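Local coordinates for retinol dehydratase (Spodoptera frugiperda, PDB 1X8J), which probably dehydrates retinol with sulfotransferase-type chemistry, and binds calcium and adenosine-3'-5'-diphosphate, at residues R62-F67 with T156-V161; W84-D89 with K268-E273; G291-E296 with H309-G314. The protein carries 2 engineered substitutions. All blocks are in the same frame, centred on the assembly; numbering follows the deposited sequence.

Interaction 1: R62-F67 with T156-V161; sequences RPTDVF and TEKRFV
R159 grips D65 side-on. Its NE donates to OD1 of D65 at 2.8 Å, and its NH2 to OD2 of D65 at 2.6 Å. Both bonds leave close to the guanidinium plane, but the carboxylate is turned 37° against it. The R159 chain bends at chi3 (-60°), which brings the NE edge round to the acid. OD2 also accepts from the backbone N of R62, on the opposite face of the carboxylate, and this should fix the rotation of D65. R62 lays its extended chain across R159 and stacks guanidinium flat on guanidinium, with centres 3.7 Å apart. Two like charges this close are probably tolerated because D65 balances them and nearby carbonyls take several of the N-H groups: V153 O binds R62 NH2, and L150 O binds R159 NH1. A water bridges R62 NH1 and E157 O. With a leucine in place of R159, D65 would probably be left without its charge partner and R62 without the flat group it stacks on.

On the far side, K158 NZ bonds T64 O at 2.8 Å, in the carbonyl plane. Beyond the polar cluster the backbones pair: V66 N donates to R159 O, and V161 N to V66 O at 2.8 Å. The F67 ring takes V161 CB over its centre, a CH-pi contact 3.7 Å from the centroid. A type I turn, R62 to D65, positions the acid. Strands 66-70 and 160-163 start here as parallel neighbours in the central sheet of the P-loop-type sulfotransferase fold.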
loop_
_atom_site.group_PDB
_atom_site.type_symbol
_atom_site.label_atom_id
_atom_site.label_comp_id
_atom_site.label_asym_id
_atom_site.label_seq_id
_atom_site.Cartn_x
_atom_site.Cartn_y
_atom_site.Cartn_z
ATOM N N ARG A 62 -28.200 -9.863 -32.790
ATOM C CA ARG A 62 -29.347 -10.513 -33.416
ATOM C C ARG A 62 -30.610 -10.170 -32.648
ATOM O O ARG A 62 -30.610 -10.151 -31.417
ATOM C CB ARG A 62 -29.155 -12.034 -33.428
ATOM C CG ARG A 62 -27.871 -12.494 -34.098
ATOM C CD ARG A 62 -27.630 -13.966 -33.834
ATOM N NE ARG A 62 -26.311 -14.397 -34.286
ATOM C CZ ARG A 62 -25.829 -15.627 -34.123
ATOM N NH1 ARG A 62 -26.552 -16.558 -33.517
ATOM N NH2 ARG A 62 -24.617 -15.929 -34.567
ATOM N N PRO A 63 -31.714 -9.917 -33.365
ATOM C CA PRO A 63 -32.987 -9.568 -32.730
ATOM C C PRO A 63 -33.457 -10.527 -31.635
ATOM O O PRO A 63 -34.281 -10.168 -30.789
ATOM C CB PRO A 63 -33.957 -9.500 -33.915
ATOM C CG PRO A 63 -33.361 -10.426 -34.909
ATOM C CD PRO A 63 -31.892 -10.115 -34.814
ATOM N N THR A 64 -32.919 -11.740 -31.636
ATOM C CA THR A 64 -33.315 -12.726 -30.645
ATOM C C THR A 64 -32.408 -12.742 -29.398
ATOM O O THR A 64 -32.758 -13.331 -28.367
ATOM C CB THR A 64 -33.387 -14.121 -31.312
ATOM O OG1 THR A 64 -33.331 -15.149 -30.319
ATOM C CG2 THR A 64 -32.250 -14.290 -32.304
ATOM N N ASP A 65 -31.260 -12.071 -29.481
ATOM C CA ASP A 65 -30.335 -12.025 -28.358
ATOM C C ASP A 65 -30.965 -11.444 -27.084
ATOM O O ASP A 65 -31.800 -10.548 -27.138
ATOM C CB ASP A 65 -29.106 -11.182 -28.712
ATOM C CG ASP A 65 -28.278 -11.769 -29.850
ATOM O OD1 ASP A 65 -28.384 -12.983 -30.126
ATOM O OD2 ASP A 65 -27.492 -11.006 -30.458
ATOM N N VAL A 66 -30.563 -11.963 -25.931
ATOM C CA VAL A 66 -31.054 -11.450 -24.655
ATOM C C VAL A 66 -29.845 -11.315 -23.752
ATOM O O VAL A 66 -29.065 -12.256 -23.603
ATOM C CB VAL A 66 -32.068 -12.388 -23.992
ATOM C CG1 VAL A 66 -32.506 -11.803 -22.664
ATOM C CG2 VAL A 66 -33.276 -12.567 -24.894
ATOM N N PHE A 67 -29.684 -10.131 -23.173
ATOM C CA PHE A 67 -28.560 -9.833 -22.296
ATOM C C PHE A 67 -28.966 -9.652 -20.840
ATOM O O PHE A 67 -30.005 -9.057 -20.540
ATOM C CB PHE A 67 -27.856 -8.531 -22.729
ATOM C CG PHE A 67 -26.964 -8.670 -23.929
ATOM C CD1 PHE A 67 -27.493 -8.932 -25.187
ATOM C CD2 PHE A 67 -25.590 -8.527 -23.799
ATOM C CE1 PHE A 67 -26.659 -9.049 -26.301
ATOM C CE2 PHE A 67 -24.749 -8.641 -24.907
ATOM C CZ PHE A 67 -25.283 -8.903 -26.157
ATOM N N THR A 156 -30.001 -20.263 -35.526
ATOM C CA THR A 156 -31.231 -20.954 -35.132
ATOM C C THR A 156 -31.279 -21.336 -33.658
ATOM O O THR A 156 -32.118 -22.135 -33.245
ATOM C CB THR A 156 -31.446 -22.228 -35.959
ATOM O OG1 THR A 156 -30.266 -23.035 -35.899
ATOM C CG2 THR A 156 -31.759 -21.875 -37.404
ATOM N N GLU A 157 -30.369 -20.770 -32.876
ATOM C CA GLU A 157 -30.311 -21.016 -31.445
ATOM C C GLU A 157 -30.346 -19.658 -30.756
ATOM O O GLU A 157 -29.562 -18.779 -31.096
ATOM C CB GLU A 157 -29.014 -21.735 -31.086
ATOM C CG GLU A 157 -28.931 -22.203 -29.636
ATOM C CD GLU A 157 -27.557 -22.767 -29.272
ATOM O OE1 GLU A 157 -27.025 -23.619 -30.024
ATOM O OE2 GLU A 157 -27.012 -22.360 -28.224
ATOM N N LYS A 158 -31.253 -19.477 -29.800
ATOM C CA LYS A 158 -31.346 -18.207 -29.085
ATOM C C LYS A 158 -30.084 -18.011 -28.238
ATOM O O LYS A 158 -29.700 -18.898 -27.463
ATOM C CB LYS A 158 -32.580 -18.189 -28.170
ATOM C CG LYS A 158 -32.971 -16.793 -27.677
ATOM C CD LYS A 158 -33.896 -16.838 -26.461
ATOM C CE LYS A 158 -35.124 -15.928 -26.615
ATOM N NZ LYS A 158 -34.815 -14.490 -26.892
ATOM N N ARG A 159 -29.439 -16.856 -28.387
ATOM C CA ARG A 159 -28.228 -16.568 -27.624
ATOM C C ARG A 159 -28.514 -15.833 -26.300
ATOM O O ARG A 159 -29.154 -14.778 -26.278
ATOM C CB ARG A 159 -27.249 -15.736 -28.467
ATOM C CG ARG A 159 -26.832 -16.377 -29.774
ATOM C CD ARG A 159 -25.632 -15.643 -30.394
ATOM N NE ARG A 159 -25.905 -14.232 -30.676
ATOM C CZ ARG A 159 -25.048 -13.394 -31.257
ATOM N NH1 ARG A 159 -23.844 -13.810 -31.631
ATOM N NH2 ARG A 159 -25.394 -12.131 -31.467
ATOM N N PHE A 160 -28.048 -16.405 -25.196
ATOM C CA PHE A 160 -28.221 -15.786 -23.888
ATOM C C PHE A 160 -26.878 -15.212 -23.457
ATOM O O PHE A 160 -25.904 -15.954 -23.287
ATOM C CB PHE A 160 -28.702 -16.812 -22.867
ATOM C CG PHE A 160 -30.097 -17.289 -23.107
ATOM C CD1 PHE A 160 -30.364 -18.247 -24.078
ATOM C CD2 PHE A 160 -31.158 -16.775 -22.357
ATOM C CE1 PHE A 160 -31.667 -18.692 -24.301
ATOM C CE2 PHE A 160 -32.467 -17.212 -22.573
ATOM C CZ PHE A 160 -32.719 -18.174 -23.548
ATOM N N VAL A 161 -26.817 -13.896 -23.273
ATOM C CA VAL A 161 -25.554 -13.271 -22.900
ATOM C C VAL A 161 -25.514 -12.714 -21.488
ATOM O O VAL A 161 -26.478 -12.122 -20.998
ATOM C CB VAL A 161 -25.171 -12.138 -23.890
ATOM C CG1 VAL A 161 -23.786 -11.603 -23.561
ATOM C CG2 VAL A 161 -25.207 -12.650 -25.310
HETATM O O HOH W 1 -29.272 -16.551 -32.780
#

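Interaction 2: W84-D89 with K268-E273; sequences WLIEND and KKLSEE
The carboxylate of D89 meets K268 through one oxygen: NZ of K268 stands 3.3 Å from OD2 of D89, a salt bridge whose hydrogen bond is weak, with the acid set roughly perpendicular to the lysine chain. A second carboxylate, that of E87, brings OE2 to 3.7 Å from CE of K268, touching the aliphatic chain while the charged ends stay farther apart. The W84 ring carries ND2 of N88 above its centre. That amide nitrogen also donates to the backbone O of W84 at 3.1 Å, and N88 N reaches the same oxygen from the opposite face, so two bonds hold this last-turn carbonyl.

The apolar part of the contact lies along the lysine chain. CG2 of I86 packs on CG of K268 at 3.8 Å, the two side chains running antiparallel past one another. K268 bends at chi2 (-86°), which carries CE past the I86 carbonyl and on to the acids. Its charge thus sits near the C-terminal end of helix 76-87, where the helix dipole would probably favour it. L270 adds a looser contact, CD1 to I86 CG1 at 4.3 Å.

The segment 268-273 links helix 255-265 to helix 272-281. I86 wedges against both, on I262 and L278. On the sheet side, W84, E87 and N88 pack against F160 of strand 160-163, so helix 76-87 lies between that strand and the two outer helices.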
loop_
_atom_site.group_PDB
_atom_site.type_symbol
_atom_site.label_atom_id
_atom_site.label_comp_id
_atom_site.label_asym_id
_atom_site.label_seq_id
_atom_site.Cartn_x
_atom_site.Cartn_y
_atom_site.Cartn_z
ATOM N N TRP A 84 -33.907 -17.391 -18.463
ATOM C CA TRP A 84 -33.765 -18.610 -19.252
ATOM C C TRP A 84 -35.008 -19.492 -19.210
ATOM O O TRP A 84 -35.474 -19.970 -20.239
ATOM C CB TRP A 84 -32.565 -19.423 -18.778
ATOM C CG TRP A 84 -32.080 -20.359 -19.832
ATOM C CD1 TRP A 84 -31.129 -20.104 -20.789
ATOM C CD2 TRP A 84 -32.558 -21.683 -20.084
ATOM N NE1 TRP A 84 -30.988 -21.188 -21.614
ATOM C CE2 TRP A 84 -31.853 -22.173 -21.208
ATOM C CE3 TRP A 84 -33.514 -22.501 -19.472
ATOM C CZ2 TRP A 84 -32.074 -23.449 -21.733
ATOM C CZ3 TRP A 84 -33.734 -23.771 -19.996
ATOM C CH2 TRP A 84 -33.016 -24.231 -21.116
ATOM N N LEU A 85 -35.533 -19.713 -18.012
ATOM C CA LEU A 85 -36.723 -20.531 -17.844
ATOM C C LEU A 85 -37.922 -19.932 -18.575
ATOM O O LEU A 85 -38.659 -20.644 -19.257
ATOM C CB LEU A 85 -37.043 -20.678 -16.359
ATOM C CG LEU A 85 -36.173 -21.702 -15.635
ATOM C CD1 LEU A 85 -36.351 -21.602 -14.123
ATOM C CD2 LEU A 85 -36.545 -23.086 -16.144
ATOM N N ILE A 86 -38.113 -18.623 -18.428
ATOM C CA ILE A 86 -39.223 -17.924 -19.069
ATOM C C ILE A 86 -39.162 -18.012 -20.593
ATOM O O ILE A 86 -40.173 -18.298 -21.233
ATOM C CB ILE A 86 -39.252 -16.447 -18.616
ATOM C CG1 ILE A 86 -39.658 -16.391 -17.143
ATOM C CG2 ILE A 86 -40.199 -15.628 -19.496
ATOM C CD1 ILE A 86 -39.408 -15.063 -16.473
ATOM N N GLU A 87 -37.987 -17.776 -21.175
ATOM C CA GLU A 87 -37.853 -17.864 -22.627
ATOM C C GLU A 87 -38.008 -19.310 -23.105
ATOM O O GLU A 87 -38.432 -19.559 -24.236
ATOM C CB GLU A 87 -36.497 -17.324 -23.083
ATOM C CG GLU A 87 -36.298 -15.821 -22.888
ATOM C CD GLU A 87 -37.264 -14.961 -23.698
ATOM O OE1 GLU A 87 -36.897 -13.811 -24.012
ATOM O OE2 GLU A 87 -38.387 -15.409 -24.009
ATOM N N ASN A 88 -37.672 -20.264 -22.240
ATOM C CA ASN A 88 -37.773 -21.674 -22.597
ATOM C C ASN A 88 -39.001 -22.371 -21.992
ATOM O O ASN A 88 -38.929 -23.520 -21.550
ATOM C CB ASN A 88 -36.479 -22.403 -22.204
ATOM C CG ASN A 88 -35.323 -22.134 -23.186
ATOM O OD1 ASN A 88 -35.271 -22.705 -24.274
ATOM N ND2 ASN A 88 -34.402 -21.256 -22.798
ATOM N N ASP A 89 -40.127 -21.655 -21.977
ATOM C CA ASP A 89 -41.405 -22.179 -21.483
ATOM C C ASP A 89 -41.340 -22.964 -20.182
ATOM O O ASP A 89 -41.859 -24.077 -20.092
ATOM C CB ASP A 89 -42.032 -23.064 -22.554
ATOM C CG ASP A 89 -42.127 -22.373 -23.893
ATOM O OD1 ASP A 89 -42.254 -23.082 -24.913
ATOM O OD2 ASP A 89 -42.082 -21.123 -23.921
ATOM N N LYS A 268 -44.181 -12.578 -22.470
ATOM C CA LYS A 268 -44.794 -13.806 -21.979
ATOM C C LYS A 268 -45.775 -13.476 -20.870
ATOM O O LYS A 268 -45.521 -12.607 -20.035
ATOM C CB LYS A 268 -43.728 -14.752 -21.426
ATOM C CG LYS A 268 -42.627 -15.111 -22.404
ATOM C CD LYS A 268 -43.004 -16.290 -23.281
ATOM C CE LYS A 268 -41.849 -16.662 -24.205
ATOM N NZ LYS A 268 -42.048 -17.995 -24.860
ATOM N N LYS A 269 -46.909 -14.160 -20.873
ATOM C CA LYS A 269 -47.907 -13.950 -19.839
ATOM C C LYS A 269 -47.943 -15.231 -19.029
ATOM O O LYS A 269 -48.323 -16.284 -19.536
ATOM C CB LYS A 269 -49.286 -13.663 -20.449
ATOM C CG LYS A 269 -49.734 -12.200 -20.318
ATOM C CD LYS A 269 -49.918 -11.785 -18.851
ATOM C CE LYS A 269 -50.337 -10.319 -18.738
ATOM N NZ LYS A 269 -50.542 -9.875 -17.324
ATOM N N LEU A 270 -47.526 -15.140 -17.775
ATOM C CA LEU A 270 -47.516 -16.305 -16.909
ATOM C C LEU A 270 -48.731 -16.328 -15.999
ATOM O O LEU A 270 -49.317 -15.287 -15.698
ATOM C CB LEU A 270 -46.245 -16.316 -16.062
ATOM C CG LEU A 270 -44.950 -16.169 -16.854
ATOM C CD1 LEU A 270 -43.764 -16.176 -15.904
ATOM C CD2 LEU A 270 -44.844 -17.297 -17.868
ATOM N N SER A 271 -49.107 -17.524 -15.565
ATOM C CA SER A 271 -50.243 -17.688 -14.673
ATOM C C SER A 271 -49.716 -17.504 -13.265
ATOM O O SER A 271 -48.559 -17.809 -12.997
ATOM C CB SER A 271 -50.823 -19.088 -14.799
ATOM O OG SER A 271 -49.968 -20.025 -14.172
ATOM N N GLU A 272 -50.563 -17.009 -12.372
ATOM C CA GLU A 272 -50.166 -16.792 -10.986
ATOM C C GLU A 272 -49.452 -18.045 -10.462
ATOM O O GLU A 272 -48.544 -17.963 -9.635
ATOM C CB GLU A 272 -51.407 -16.486 -10.133
ATOM C CG GLU A 272 -51.239 -15.327 -9.151
ATOM C CD GLU A 272 -50.342 -15.667 -7.970
ATOM O OE1 GLU A 272 -50.723 -16.553 -7.169
ATOM O OE2 GLU A 272 -49.259 -15.049 -7.842
ATOM N N GLU A 273 -49.860 -19.202 -10.968
ATOM C CA GLU A 273 -49.271 -20.469 -10.557
ATOM C C GLU A 273 -47.858 -20.616 -11.119
ATOM O O GLU A 273 -46.944 -21.057 -10.423
ATOM C CB GLU A 273 -50.147 -21.635 -11.032
ATOM C CG GLU A 273 -51.544 -21.698 -10.395
ATOM C CD GLU A 273 -52.424 -20.482 -10.719
ATOM O OE1 GLU A 273 -52.596 -20.154 -11.918
ATOM O OE2 GLU A 273 -52.956 -19.860 -9.768
#

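Interaction 3: G291-E296 with H309-G314; sequences GAVNME and HFIRKG. With A3P (adenosine-3'-5'-diphosphate), chain D.
M295 sets its sulfur over one face of the F310 ring, a Met-aromatic contact with SD 3.8 Å from the ring centroid and 21° off the normal. CB of M295 rests on CE1 of F310 at 3.5 Å, so the methionine meets the ring at CB and again at SD. M295 has a positive phi (51°) and is the middle residue of an Asx turn, N294 OD1 accepting from E296 N. Next along, CD1 of I311 packs on CG2 of V293 at 3.8 Å and also on CB of N294. E296 brings OE1 to the edge of the H309 ring, while its OE2 is held by R299 in a salt bridge.

Beyond I311 the chain turns to the nucleotide. K313 N and G314 N both donate to O2P of A3P, the latter at 2.9 Å and almost straight; R312 gives NE to O3P at 3.0 Å and its backbone N to the ribose O2'. The RKG run matches the family motif that binds the 3'-phosphate.

No hydrogen bond joins the two segments. Apolar and sulfur-aromatic packing holds them together, while the backbone N-H groups of R312, K313 and G314 and the R312 side chain serve the nucleotide. M295 also touches the bound androsterone, consistent with this packing lying between the two ligand sites.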
loop_
_atom_site.group_PDB
_atom_site.type_symbol
_atom_site.label_atom_id
_atom_site.label_comp_id
_atom_site.label_asym_id
_atom_site.label_seq_id
_atom_site.Cartn_x
_atom_site.Cartn_y
_atom_site.Cartn_z
ATOM N N GLY A 291 -26.917 -27.487 -8.143
ATOM C CA GLY A 291 -25.647 -27.737 -8.804
ATOM C C GLY A 291 -25.461 -27.089 -10.165
ATOM O O GLY A 291 -24.333 -26.875 -10.613
ATOM N N ALA A 292 -26.556 -26.765 -10.834
ATOM C CA ALA A 292 -26.459 -26.158 -12.154
ATOM C C ALA A 292 -26.045 -24.678 -12.128
ATOM O O ALA A 292 -25.562 -24.144 -13.139
ATOM C CB ALA A 292 -27.792 -26.318 -12.890
ATOM N N VAL A 293 -26.200 -24.030 -10.975
ATOM C CA VAL A 293 -25.882 -22.612 -10.867
ATOM C C VAL A 293 -24.919 -22.192 -9.761
ATOM O O VAL A 293 -24.502 -21.032 -9.719
ATOM C CB VAL A 293 -27.185 -21.771 -10.685
ATOM C CG1 VAL A 293 -28.179 -22.098 -11.787
ATOM C CG2 VAL A 293 -27.802 -22.040 -9.315
ATOM N N ASN A 294 -24.563 -23.098 -8.855
ATOM C CA ASN A 294 -23.664 -22.692 -7.779
ATOM C C ASN A 294 -22.185 -22.852 -8.086
ATOM O O ASN A 294 -21.341 -22.452 -7.279
ATOM C CB ASN A 294 -23.996 -23.433 -6.476
ATOM C CG ASN A 294 -23.832 -24.947 -6.587
ATOM O OD1 ASN A 294 -23.083 -25.462 -7.438
ATOM N ND2 ASN A 294 -24.527 -25.667 -5.707
ATOM N N MET A 295 -21.876 -23.427 -9.248
ATOM C CA MET A 295 -20.492 -23.651 -9.665
ATOM C C MET A 295 -19.635 -24.350 -8.601
ATOM O O MET A 295 -18.446 -24.048 -8.444
ATOM C CB MET A 295 -19.827 -22.328 -10.071
ATOM C CG MET A 295 -20.433 -21.682 -11.321
ATOM S SD MET A 295 -19.680 -20.085 -11.772
ATOM C CE MET A 295 -19.084 -20.443 -13.427
ATOM N N GLU A 296 -20.232 -25.286 -7.871
ATOM C CA GLU A 296 -19.495 -26.012 -6.849
ATOM C C GLU A 296 -18.556 -27.035 -7.478
ATOM O O GLU A 296 -17.602 -27.487 -6.845
ATOM C CB GLU A 296 -20.455 -26.699 -5.874
ATOM C CG GLU A 296 -20.908 -25.785 -4.750
ATOM C CD GLU A 296 -19.748 -25.293 -3.885
ATOM O OE1 GLU A 296 -19.708 -24.080 -3.591
ATOM O OE2 GLU A 296 -18.887 -26.121 -3.491
ATOM N N HIS A 309 -18.611 -19.285 -1.179
ATOM C CA HIS A 309 -19.466 -19.856 -2.199
ATOM C C HIS A 309 -19.966 -18.755 -3.125
ATOM O O HIS A 309 -19.992 -17.593 -2.736
ATOM C CB HIS A 309 -20.646 -20.576 -1.544
ATOM C CG HIS A 309 -20.233 -21.592 -0.531
ATOM N ND1 HIS A 309 -19.855 -21.252 0.750
ATOM C CD2 HIS A 309 -20.054 -22.932 -0.635
ATOM C CE1 HIS A 309 -19.456 -22.337 1.390
ATOM N NE2 HIS A 309 -19.566 -23.369 0.571
ATOM N N PHE A 310 -20.352 -19.121 -4.344
ATOM C CA PHE A 310 -20.860 -18.131 -5.286
ATOM C C PHE A 310 -22.171 -17.587 -4.757
ATOM O O PHE A 310 -22.399 -16.384 -4.787
ATOM C CB PHE A 310 -21.082 -18.734 -6.669
ATOM C CG PHE A 310 -19.834 -18.843 -7.487
ATOM C CD1 PHE A 310 -19.012 -19.970 -7.390
ATOM C CD2 PHE A 310 -19.483 -17.827 -8.380
ATOM C CE1 PHE A 310 -17.852 -20.093 -8.176
ATOM C CE2 PHE A 310 -18.329 -17.937 -9.173
ATOM C CZ PHE A 310 -17.511 -19.078 -9.070
ATOM N N ILE A 311 -23.027 -18.487 -4.280
ATOM C CA ILE A 311 -24.323 -18.122 -3.706
ATOM C C ILE A 311 -24.060 -18.141 -2.201
ATOM O O ILE A 311 -23.976 -19.207 -1.597
ATOM C CB ILE A 311 -25.376 -19.159 -4.109
ATOM C CG1 ILE A 311 -25.446 -19.219 -5.643
ATOM C CG2 ILE A 311 -26.725 -18.798 -3.532
ATOM C CD1 ILE A 311 -26.305 -20.344 -6.201
ATOM N N ARG A 312 -23.923 -16.953 -1.612
ATOM C CA ARG A 312 -23.568 -16.794 -0.199
ATOM C C ARG A 312 -24.649 -16.682 0.880
ATOM O O ARG A 312 -25.085 -17.687 1.439
ATOM C CB ARG A 312 -22.621 -15.592 -0.090
ATOM C CG ARG A 312 -21.689 -15.592 1.108
ATOM C CD ARG A 312 -20.620 -14.540 0.904
ATOM N NE ARG A 312 -21.221 -13.224 0.676
ATOM C CZ ARG A 312 -21.681 -12.431 1.641
ATOM N NH1 ARG A 312 -21.606 -12.818 2.909
ATOM N NH2 ARG A 312 -22.221 -11.257 1.341
ATOM N N LYS A 313 -25.045 -15.452 1.186
ATOM C CA LYS A 313 -26.041 -15.165 2.214
ATOM C C LYS A 313 -27.402 -14.789 1.622
ATOM O O LYS A 313 -28.442 -15.104 2.201
ATOM C CB LYS A 313 -25.534 -14.026 3.101
ATOM C CG LYS A 313 -25.136 -14.418 4.519
ATOM C CD LYS A 313 -26.338 -14.414 5.463
ATOM C CE LYS A 313 -25.912 -14.273 6.926
ATOM N NZ LYS A 313 -24.969 -15.346 7.384
ATOM N N GLY A 314 -27.388 -14.098 0.483
ATOM C CA GLY A 314 -28.622 -13.712 -0.180
ATOM C C GLY A 314 -29.511 -12.756 0.596
ATOM O O GLY A 314 -30.735 -12.849 0.530
HETATM P P1 A3P D . -24.379 -12.043 -1.369
HETATM O O1P A3P D . -24.781 -10.840 -0.621
HETATM O O2P A3P D . -24.902 -13.240 -0.709
HETATM O O3P A3P D . -22.907 -12.099 -1.505
HETATM P P2 A3P D . -24.353 -12.171 -8.918
HETATM O O4P A3P D . -24.747 -11.042 -9.754
HETATM O O5P A3P D . -25.054 -13.386 -9.345
HETATM O O6P A3P D . -22.877 -12.370 -8.950
HETATM O "O5'" A3P D . -24.764 -11.838 -7.436
HETATM C "C5'" A3P D . -24.500 -12.710 -6.363
HETATM C "C4'" A3P D . -25.324 -12.283 -5.145
HETATM O "O4'" A3P D . -26.704 -12.742 -5.340
HETATM C "C3'" A3P D . -24.857 -12.930 -3.854
HETATM O "O3'" A3P D . -25.026 -11.947 -2.803
HETATM C "C2'" A3P D . -25.743 -14.183 -3.809
HETATM O "O2'" A3P D . -25.815 -14.945 -2.602
HETATM C "C1'" A3P D . -27.069 -13.611 -4.276
HETATM N N9 A3P D . -27.992 -14.651 -4.759
HETATM C C8 A3P D . -27.773 -15.679 -5.664
HETATM N N7 A3P D . -28.809 -16.449 -5.887
HETATM C C5 A3P D . -29.796 -15.903 -5.073
HETATM C C6 A3P D . -31.188 -16.237 -4.812
HETATM N N6 A3P D . -31.831 -17.269 -5.391
HETATM N N1 A3P D . -31.896 -15.436 -3.910
HETATM C C2 A3P D . -31.288 -14.376 -3.296
HETATM N N3 A3P D . -29.995 -13.974 -3.461
HETATM C C4 A3P D . -29.302 -14.775 -4.363
#

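Overall arrangement
Interactions 1 and 2 are direct neighbours, their centres about 17 Å apart: they touch through F160, and strand 66-70 runs on through a loop into helix 76-87. Their segments alternate along the chain, so sheet and helix are tied together by residues far apart in sequence. Interaction 3 comes later in the chain and touches neither; its centre lies about 25 Å from that of interaction 1 and 23 Å from that of interaction 2. All three belong to the sulfotransferase domain. The first two join neighbouring strands inside the parallel sheet to a helix packed on it, whereas the third shapes the nucleotide site, where T76 and T77 of helix 76-87 also bind A3P.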